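Long-range contacts in Tol-Pal system protein TolB (Acinetobacter baumannii, PDB 7MX5), which probably acts as the periplasmic component of the Tol-Pal system, which helps the outer membrane invaginate during cell division and keeps it intact: residues I17-N23 with Y70-I76; I31-L36 with G114-S118; R206-T210 with M243-R248. Residues are numbered along the deposited sequence.

Contact 1: residues I17-N23 with Y70-I76; sequences IAIVPFN and YVVTGQI
Strand 17-19 lies parallel to strand 70-76, their axes 4.5 Å apart at closest approach and 21° from alignment. I17 pairs with Y70, A18 with V71 and I19 with V72 (CA-CA 4.8, 4.6 and 4.5 Å). The hydrogen bonds run from A18 N to Y70 O (2.8 Å), V72 N to A18 O (2.6 Å) and V20 N to V72 O (2.9 Å). After I19 the chain of 17-23 leaves the strand, and F22 CA lies 4.8 Å from G74 CA. I17, I19, Y70 and V72 share one sheet face, with I17 CG2 3.7 Å from V72 CG2; helices 29-37 and 110-126 cover it. On the other face A18 CB meets V71 CG2 at 4.2 Å. F22 (chi1 m) lays its ring over G74, whose CA makes a CH-pi contact 3.7 Å from the ring centroid; a side chain at position 74 would collide with it. N23 (chi1 p) donates from ND2 to Q75 OE1 (2.7 Å). In the mixed sheet of the TolB amino-terminal domain, the chain between these parallel neighbours passes through helix 29-37, parallel edge strand 43-45 and helix 60-65. Backbone bonds thus fix the strand register, whereas ring packing and one amide pair hold the loop.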
loop_
_atom_site.group_PDB
_atom_site.type_symbol
_atom_site.label_atom_id
_atom_site.label_comp_id
_atom_site.label_asym_id
_atom_site.label_seq_id
_atom_site.Cartn_x
_atom_site.Cartn_y
_atom_site.Cartn_z
ATOM N N ILE A 17 14.493 0.490 -19.669
ATOM C CA ILE A 17 14.268 1.918 -19.851
ATOM C C ILE A 17 15.583 2.634 -19.585
ATOM O O ILE A 17 16.029 2.721 -18.434
ATOM C CB ILE A 17 13.160 2.451 -18.933
ATOM C CG1 ILE A 17 11.886 1.621 -19.090
ATOM C CG2 ILE A 17 12.882 3.916 -19.232
ATOM C CD1 ILE A 17 10.848 1.908 -18.033
ATOM N N ALA A 18 16.203 3.148 -20.643
ATOM C CA ALA A 18 17.396 3.967 -20.488
ATOM C C ALA A 18 17.000 5.351 -19.992
ATOM O O ALA A 18 16.048 5.954 -20.498
ATOM C CB ALA A 18 18.153 4.072 -21.811
ATOM N N ILE A 19 17.719 5.849 -18.992
ATOM C CA ILE A 19 17.482 7.177 -18.444
ATOM C C ILE A 19 18.799 7.941 -18.503
ATOM O O ILE A 19 19.726 7.657 -17.735
ATOM C CB ILE A 19 16.916 7.130 -17.014
ATOM C CG1 ILE A 19 16.899 8.525 -16.387
ATOM C CG2 ILE A 19 17.669 6.121 -16.143
ATOM C CD1 ILE A 19 16.465 8.524 -14.942
ATOM N N VAL A 20 18.894 8.885 -19.430
ATOM C CA VAL A 20 20.119 9.679 -19.559
ATOM C C VAL A 20 20.224 10.625 -18.367
ATOM O O VAL A 20 19.231 11.290 -18.023
ATOM C CB VAL A 20 20.115 10.455 -20.877
ATOM C CG1 VAL A 20 21.294 11.416 -20.933
ATOM C CG2 VAL A 20 20.140 9.498 -22.059
ATOM N N PRO A 21 21.379 10.696 -17.690
ATOM C CA PRO A 21 21.550 11.687 -16.617
ATOM C C PRO A 21 21.181 13.089 -17.068
ATOM O O PRO A 21 21.725 13.595 -18.055
ATOM C CB PRO A 21 23.042 11.587 -16.276
ATOM C CG PRO A 21 23.459 10.226 -16.713
ATOM C CD PRO A 21 22.483 9.722 -17.743
ATOM N N PHE A 22 20.245 13.717 -16.361
ATOM C CA PHE A 22 19.801 15.052 -16.736
ATOM C C PHE A 22 20.936 16.048 -16.537
ATOM O O PHE A 22 21.642 16.012 -15.525
ATOM C CB PHE A 22 18.585 15.478 -15.905
ATOM C CG PHE A 22 17.480 14.450 -15.837
ATOM C CD1 PHE A 22 17.339 13.473 -16.811
ATOM C CD2 PHE A 22 16.570 14.477 -14.793
ATOM C CE1 PHE A 22 16.320 12.540 -16.739
ATOM C CE2 PHE A 22 15.548 13.550 -14.716
ATOM C CZ PHE A 22 15.424 12.579 -15.690
ATOM N N ASN A 23 21.121 16.932 -17.513
ATOM C CA ASN A 23 22.144 17.958 -17.382
ATOM C C ASN A 23 21.779 18.908 -16.249
ATOM O O ASN A 23 20.619 19.305 -16.099
ATOM C CB ASN A 23 22.311 18.725 -18.694
ATOM C CG ASN A 23 20.990 19.166 -19.284
ATOM O OD1 ASN A 23 20.347 20.083 -18.775
ATOM N ND2 ASN A 23 20.578 18.516 -20.366
ATOM N N TYR A 70 12.959 2.084 -24.705
ATOM C CA TYR A 70 12.483 3.313 -24.084
ATOM C C TYR A 70 13.655 4.102 -23.522
ATOM O O TYR A 70 14.520 3.539 -22.841
ATOM C CB TYR A 70 11.465 3.008 -22.979
ATOM C CG TYR A 70 10.314 2.147 -23.446
ATOM C CD1 TYR A 70 9.435 2.600 -24.422
ATOM C CD2 TYR A 70 10.108 0.879 -22.919
ATOM C CE1 TYR A 70 8.383 1.817 -24.857
ATOM C CE2 TYR A 70 9.059 0.087 -23.347
ATOM C CZ TYR A 70 8.199 0.562 -24.316
ATOM O OH TYR A 70 7.152 -0.222 -24.745
ATOM N N VAL A 71 13.679 5.403 -23.808
ATOM C CA VAL A 71 14.730 6.303 -23.349
ATOM C C VAL A 71 14.081 7.514 -22.695
ATOM O O VAL A 71 13.110 8.070 -23.221
ATOM C CB VAL A 71 15.654 6.742 -24.506
ATOM C CG1 VAL A 71 16.811 7.579 -23.977
ATOM C CG2 VAL A 71 16.167 5.533 -25.271
ATOM N N VAL A 72 14.621 7.924 -21.549
ATOM C CA VAL A 72 14.111 9.058 -20.786
ATOM C C VAL A 72 15.193 10.129 -20.732
ATOM O O VAL A 72 16.347 9.836 -20.397
ATOM C CB VAL A 72 13.686 8.644 -19.366
ATOM C CG1 VAL A 72 13.254 9.860 -18.560
ATOM C CG2 VAL A 72 12.571 7.615 -19.425
ATOM N N THR A 73 14.821 11.362 -21.061
ATOM C CA THR A 73 15.723 12.501 -21.008
ATOM C C THR A 73 15.121 13.584 -20.122
ATOM O O THR A 73 13.918 13.595 -19.853
ATOM C CB THR A 73 16.000 13.060 -22.408
ATOM O OG1 THR A 73 14.779 13.103 -23.157
ATOM C CG2 THR A 73 16.998 12.177 -23.139
ATOM N N GLY A 74 15.972 14.502 -19.666
ATOM C CA GLY A 74 15.510 15.537 -18.764
ATOM C C GLY A 74 16.451 16.716 -18.692
ATOM O O GLY A 74 17.641 16.614 -19.007
ATOM N N GLN A 75 15.894 17.846 -18.262
ATOM C CA GLN A 75 16.632 19.090 -18.086
ATOM C C GLN A 75 16.128 19.773 -16.825
ATOM O O GLN A 75 14.917 19.933 -16.648
ATOM C CB GLN A 75 16.462 20.016 -19.296
ATOM C CG GLN A 75 17.442 21.178 -19.336
ATOM C CD GLN A 75 18.079 21.357 -20.701
ATOM O OE1 GLN A 75 18.882 20.533 -21.138
ATOM N NE2 GLN A 75 17.729 22.444 -21.378
ATOM N N ILE A 76 17.049 20.175 -15.953
ATOM C CA ILE A 76 16.713 20.800 -14.679
ATOM C C ILE A 76 17.189 22.246 -14.704
ATOM O O ILE A 76 18.363 22.517 -14.988
ATOM C CB ILE A 76 17.324 20.034 -13.494
ATOM C CG1 ILE A 76 16.431 18.851 -13.118
ATOM C CG2 ILE A 76 17.510 20.952 -12.293
ATOM C CD1 ILE A 76 17.101 17.838 -12.221
#

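Contact 2: residues I31-L36 with G114-S118; sequences IVETDL and GHMVS
A histidine-carboxylate pair sits in a buried helix-helix interface: H115 ND1 donates to D35 OD2 at 2.6 Å (N-H...O angle 154°), the carboxylate oxygen meeting the imidazole at its edge. Both side chains start from chi1 m, and D35 OD1 also forms a salt bridge with R38, just past the end of helix 29-37, so the carboxylate has two partners. Segments 31-36 and 114-118 are regular alpha-helix, their axes 8.5 Å apart and crossing at -49°. The nearest CA atoms are those of V32 and G114, 5.2 Å apart. Lacking a side chain, G114 lets I31 (m, t) bring CG2 to 4.1 Å from its CA; a CB there would collide with that methyl group. S118 (chi1 m) points at the partner helix, yet its hydroxyl OG donates to its own helix, to G114 O at 2.7 Å. The same OG lies 3.3 Å from V32 CA and 3.1 Å from D35 OD2. Such tight crossing through a glycine and a serine joins two helices on one face of the mixed sheet in the amino-terminal alpha/beta domain, where V32 and L36 also touch I19 and I17 of strand 16-19. Apolar contacts flank the polar pair. V32 (chi1 t) sets CG2 4.0 Å from V117 CG1, and L36 (m, t) places CD2 4.2 Å from S118 CB. At the other end of the interface, I31 CG2 reaches H115 CE1 at 3.9 Å, and the H115 side chain also touches S133 and D158 in loops.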
loop_
_atom_site.group_PDB
_atom_site.type_symbol
_atom_site.label_atom_id
_atom_site.label_comp_id
_atom_site.label_asym_id
_atom_site.label_seq_id
_atom_site.Cartn_x
_atom_site.Cartn_y
_atom_site.Cartn_z
ATOM N N ILE A 31 16.581 8.914 -8.417
ATOM C CA ILE A 31 15.320 8.513 -7.802
ATOM C C ILE A 31 14.383 7.919 -8.847
ATOM O O ILE A 31 13.709 6.912 -8.598
ATOM C CB ILE A 31 14.679 9.711 -7.078
ATOM C CG1 ILE A 31 15.534 10.135 -5.884
ATOM C CG2 ILE A 31 13.262 9.375 -6.632
ATOM C CD1 ILE A 31 15.109 11.451 -5.265
ATOM N N VAL A 32 14.332 8.527 -10.035
ATOM C CA VAL A 32 13.488 8.003 -11.103
ATOM C C VAL A 32 13.989 6.639 -11.560
ATOM O O VAL A 32 13.201 5.703 -11.749
ATOM C CB VAL A 32 13.425 9.003 -12.272
ATOM C CG1 VAL A 32 12.647 8.412 -13.438
ATOM C CG2 VAL A 32 12.804 10.313 -11.814
ATOM N N GLU A 33 15.304 6.503 -11.744
ATOM C CA GLU A 33 15.873 5.215 -12.127
ATOM C C GLU A 33 15.618 4.155 -11.063
ATOM O O GLU A 33 15.422 2.979 -11.392
ATOM C CB GLU A 33 17.372 5.368 -12.386
ATOM C CG GLU A 33 18.089 4.077 -12.745
ATOM C CD GLU A 33 19.588 4.265 -12.866
ATOM O OE1 GLU A 33 20.049 5.422 -12.777
ATOM O OE2 GLU A 33 20.305 3.259 -13.048
ATOM N N THR A 34 15.608 4.551 -9.789
ATOM C CA THR A 34 15.318 3.599 -8.722
ATOM C C THR A 34 13.843 3.214 -8.711
ATOM O O THR A 34 13.502 2.048 -8.484
ATOM C CB THR A 34 15.729 4.181 -7.371
ATOM O OG1 THR A 34 17.080 4.656 -7.445
ATOM C CG2 THR A 34 15.624 3.125 -6.281
ATOM N N ASP A 35 12.956 4.182 -8.953
ATOM C CA ASP A 35 11.527 3.884 -8.996
ATOM C C ASP A 35 11.203 2.928 -10.137
ATOM O O ASP A 35 10.492 1.934 -9.948
ATOM C CB ASP A 35 10.724 5.177 -9.138
ATOM C CG ASP A 35 10.759 6.030 -7.886
ATOM O OD1 ASP A 35 10.997 5.480 -6.790
ATOM O OD2 ASP A 35 10.543 7.256 -8.000
ATOM N N LEU A 36 11.724 3.213 -11.334
ATOM C CA LEU A 36 11.457 2.354 -12.483
ATOM C C LEU A 36 11.958 0.934 -12.249
ATOM O O LEU A 36 11.354 -0.025 -12.743
ATOM C CB LEU A 36 12.098 2.947 -13.738
ATOM C CG LEU A 36 11.504 4.266 -14.235
ATOM C CD1 LEU A 36 11.866 4.508 -15.692
ATOM C CD2 LEU A 36 9.993 4.285 -14.047
ATOM N N GLY A 114 10.546 13.166 -8.184
ATOM C CA GLY A 114 10.985 11.965 -8.876
ATOM C C GLY A 114 9.905 10.904 -8.932
ATOM O O GLY A 114 9.763 10.202 -9.937
ATOM N N HIS A 115 9.127 10.774 -7.856
ATOM C CA HIS A 115 8.021 9.826 -7.860
ATOM C C HIS A 115 6.922 10.253 -8.825
ATOM O O HIS A 115 6.246 9.399 -9.407
ATOM C CB HIS A 115 7.464 9.666 -6.445
ATOM C CG HIS A 115 8.446 9.082 -5.475
ATOM N ND1 HIS A 115 9.467 8.242 -5.865
ATOM C CD2 HIS A 115 8.561 9.218 -4.133
ATOM C CE1 HIS A 115 10.170 7.886 -4.805
ATOM N NE2 HIS A 115 9.641 8.464 -3.741
ATOM N N MET A 116 6.735 11.562 -9.012
ATOM C CA MET A 116 5.755 12.038 -9.983
ATOM C C MET A 116 6.208 11.742 -11.407
ATOM O O MET A 116 5.418 11.276 -12.236
ATOM C CB MET A 116 5.513 13.536 -9.797
ATOM C CG MET A 116 4.673 13.888 -8.581
ATOM S SD MET A 116 5.054 15.525 -7.932
ATOM C CE MET A 116 3.582 16.430 -8.405
ATOM N N VAL A 117 7.480 12.015 -11.708
ATOM C CA VAL A 117 8.019 11.705 -13.029
ATOM C C VAL A 117 7.919 10.211 -13.304
ATOM O O VAL A 117 7.507 9.789 -14.392
ATOM C CB VAL A 117 9.472 12.205 -13.143
ATOM C CG1 VAL A 117 10.100 11.731 -14.444
ATOM C CG2 VAL A 117 9.519 13.722 -13.041
ATOM N N SER A 118 8.282 9.388 -12.318
ATOM C CA SER A 118 8.194 7.942 -12.487
ATOM C C SER A 118 6.750 7.477 -12.618
ATOM O O SER A 118 6.474 6.517 -13.347
ATOM C CB SER A 118 8.872 7.238 -11.314
ATOM O OG SER A 118 10.166 7.768 -11.082
#

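Contact 3: residues R206-T210 with M243-R248; sequences REVIT and MDLSTR
E207, in extended conformation (phi/psi -162/147), points its side chain toward segment 243-248. With chi1 p and chi2 t, it brings OE1 to 2.4 Å from R248 NH2, a very short hydrogen bond within a salt bridge, with an N-H...O angle of 131°. V208 presents its carbonyl O 3.8 Å from the same R248 NH2, near the guanidinium plane. At I209 the chain departs from extended geometry (phi/psi -79/-53): I209 and T210 both face I196 of the neighbouring strand, forming a classic beta bulge. Strand 206-211 is the last of a four-stranded antiparallel sheet, one blade of the beta-propeller built from WD40-like repeats, whereas strand 239-244 is the third strand of the next blade. No backbone pairing joins the two segments; the nearest CA pair, I209 and R248, is 7.5 Å apart. I209 (m, m) bridges the gap with its side chain, setting CG2 3.4 Å from M243 SD and CD1 3.6 Å from R248 NH2. M243 (chi1 t, chi2 t) points back toward it and carries CE to 3.2 Å from I209 O and 3.6 Å from T210 CB. R248, in the turn after strand 239-244, has left-handed backbone angles (62/25), and a weak hydrogen bond from its NH1 to L245 O (3.2 Å) ties the guanidinium back to that turn while NH2 extends to E207.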
loop_
_atom_site.group_PDB
_atom_site.type_symbol
_atom_site.label_atom_id
_atom_site.label_comp_id
_atom_site.label_asym_id
_atom_site.label_seq_id
_atom_site.Cartn_x
_atom_site.Cartn_y
_atom_site.Cartn_z
ATOM N N ARG A 206 -6.579 15.284 16.695
ATOM C CA ARG A 206 -7.250 13.989 16.742
ATOM C C ARG A 206 -8.587 14.130 17.466
ATOM O O ARG A 206 -8.937 15.198 17.975
ATOM C CB ARG A 206 -6.383 12.936 17.443
ATOM C CG ARG A 206 -6.439 13.019 18.961
ATOM C CD ARG A 206 -5.195 12.457 19.623
ATOM N NE ARG A 206 -5.091 11.006 19.585
ATOM C CZ ARG A 206 -4.499 10.285 20.527
ATOM N NH1 ARG A 206 -3.958 10.852 21.594
ATOM N NH2 ARG A 206 -4.448 8.963 20.396
ATOM N N GLU A 207 -9.333 13.027 17.513
ATOM C CA GLU A 207 -10.593 12.968 18.241
ATOM C C GLU A 207 -10.946 11.507 18.482
ATOM O O GLU A 207 -10.641 10.639 17.661
ATOM C CB GLU A 207 -11.721 13.674 17.483
ATOM C CG GLU A 207 -12.022 13.078 16.119
ATOM C CD GLU A 207 -13.391 13.471 15.601
ATOM O OE1 GLU A 207 -14.337 13.546 16.413
ATOM O OE2 GLU A 207 -13.522 13.701 14.381
ATOM N N VAL A 208 -11.587 11.247 19.617
ATOM C CA VAL A 208 -11.984 9.888 19.970
ATOM C C VAL A 208 -13.248 9.531 19.201
ATOM O O VAL A 208 -14.292 10.172 19.362
ATOM C CB VAL A 208 -12.204 9.743 21.481
ATOM C CG1 VAL A 208 -12.935 8.444 21.784
ATOM C CG2 VAL A 208 -10.878 9.772 22.199
ATOM N N ILE A 209 -13.155 8.504 18.361
ATOM C CA ILE A 209 -14.328 8.024 17.644
ATOM C C ILE A 209 -15.189 7.156 18.553
ATOM O O ILE A 209 -16.391 7.401 18.713
ATOM C CB ILE A 209 -13.899 7.272 16.371
ATOM C CG1 ILE A 209 -13.423 8.260 15.302
ATOM C CG2 ILE A 209 -15.042 6.454 15.842
ATOM C CD1 ILE A 209 -14.467 9.280 14.905
ATOM N N THR A 210 -14.589 6.143 19.173
ATOM C CA THR A 210 -15.291 5.302 20.133
ATOM C C THR A 210 -14.286 4.737 21.127
ATOM O O THR A 210 -13.085 4.666 20.852
ATOM C CB THR A 210 -16.060 4.166 19.445
ATOM O OG1 THR A 210 -16.955 3.557 20.384
ATOM C CG2 THR A 210 -15.101 3.114 18.907
ATOM N N MET A 243 -20.572 2.247 12.477
ATOM C CA MET A 243 -20.797 3.545 13.090
ATOM C C MET A 243 -21.222 4.560 12.042
ATOM O O MET A 243 -20.759 4.522 10.901
ATOM C CB MET A 243 -19.542 4.049 13.801
ATOM C CG MET A 243 -19.854 4.966 14.961
ATOM S SD MET A 243 -18.431 5.891 15.540
ATOM C CE MET A 243 -18.578 5.614 17.301
ATOM N N ASP A 244 -22.110 5.464 12.440
ATOM C CA ASP A 244 -22.459 6.629 11.640
ATOM C C ASP A 244 -21.696 7.821 12.202
ATOM O O ASP A 244 -21.838 8.150 13.385
ATOM C CB ASP A 244 -23.966 6.875 11.658
ATOM C CG ASP A 244 -24.353 8.163 10.964
ATOM O OD1 ASP A 244 -23.702 8.519 9.958
ATOM O OD2 ASP A 244 -25.315 8.816 11.418
ATOM N N LEU A 245 -20.883 8.458 11.357
ATOM C CA LEU A 245 -19.938 9.458 11.844
ATOM C C LEU A 245 -20.637 10.691 12.404
ATOM O O LEU A 245 -20.103 11.344 13.308
ATOM C CB LEU A 245 -18.981 9.863 10.722
ATOM C CG LEU A 245 -18.057 8.778 10.161
ATOM C CD1 LEU A 245 -16.848 9.406 9.485
ATOM C CD2 LEU A 245 -17.620 7.809 11.251
ATOM N N SER A 246 -21.824 11.020 11.893
ATOM C CA SER A 246 -22.473 12.271 12.271
ATOM C C SER A 246 -22.924 12.251 13.728
ATOM O O SER A 246 -22.688 13.209 14.473
ATOM C CB SER A 246 -23.659 12.544 11.346
ATOM O OG SER A 246 -24.690 11.595 11.547
ATOM N N THR A 247 -23.570 11.166 14.154
ATOM C CA THR A 247 -24.162 11.087 15.481
ATOM C C THR A 247 -23.506 10.041 16.382
ATOM O O THR A 247 -23.942 9.879 17.525
ATOM C CB THR A 247 -25.667 10.799 15.365
ATOM O OG1 THR A 247 -26.162 11.333 14.130
ATOM C CG2 THR A 247 -26.433 11.444 16.517
ATOM N N ARG A 248 -22.470 9.335 15.904
ATOM C CA ARG A 248 -21.759 8.301 16.680
ATOM C C ARG A 248 -22.680 7.159 17.043
ATOM O O ARG A 248 -22.471 6.425 18.024
ATOM C CB ARG A 248 -21.103 8.860 17.934
ATOM C CG ARG A 248 -19.617 9.014 17.798
ATOM C CD ARG A 248 -19.257 9.988 16.701
ATOM N NE ARG A 248 -17.886 10.457 16.847
ATOM C CZ ARG A 248 -17.435 11.608 16.367
ATOM N NH1 ARG A 248 -18.224 12.436 15.702
ATOM N NH2 ARG A 248 -16.162 11.940 16.565
#

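Overall arrangement
Contacts 1 and 2 belong to one buried unit of the amino-terminal domain. Their centres are about 11 Å apart, and they touch where I17 and I19 of strand 16-19 pack against V32, E33 and L36 of helix 29-37, so consecutive elements of the chain link the two contacts. Contact 1 relies chiefly on backbone pairing within a sheet; contact 2, between helices, uses close packing around a buried histidine-carboxylate hydrogen bond. Contact 3 lies across the chain's centre, in the beta-propeller, its centre about 49 Å from that of contact 1 and about 39 Å from that of contact 2. It is only partly buried and joins adjacent blades through side chains, its salt bridge being more exposed than the histidine-aspartate pair of contact 2.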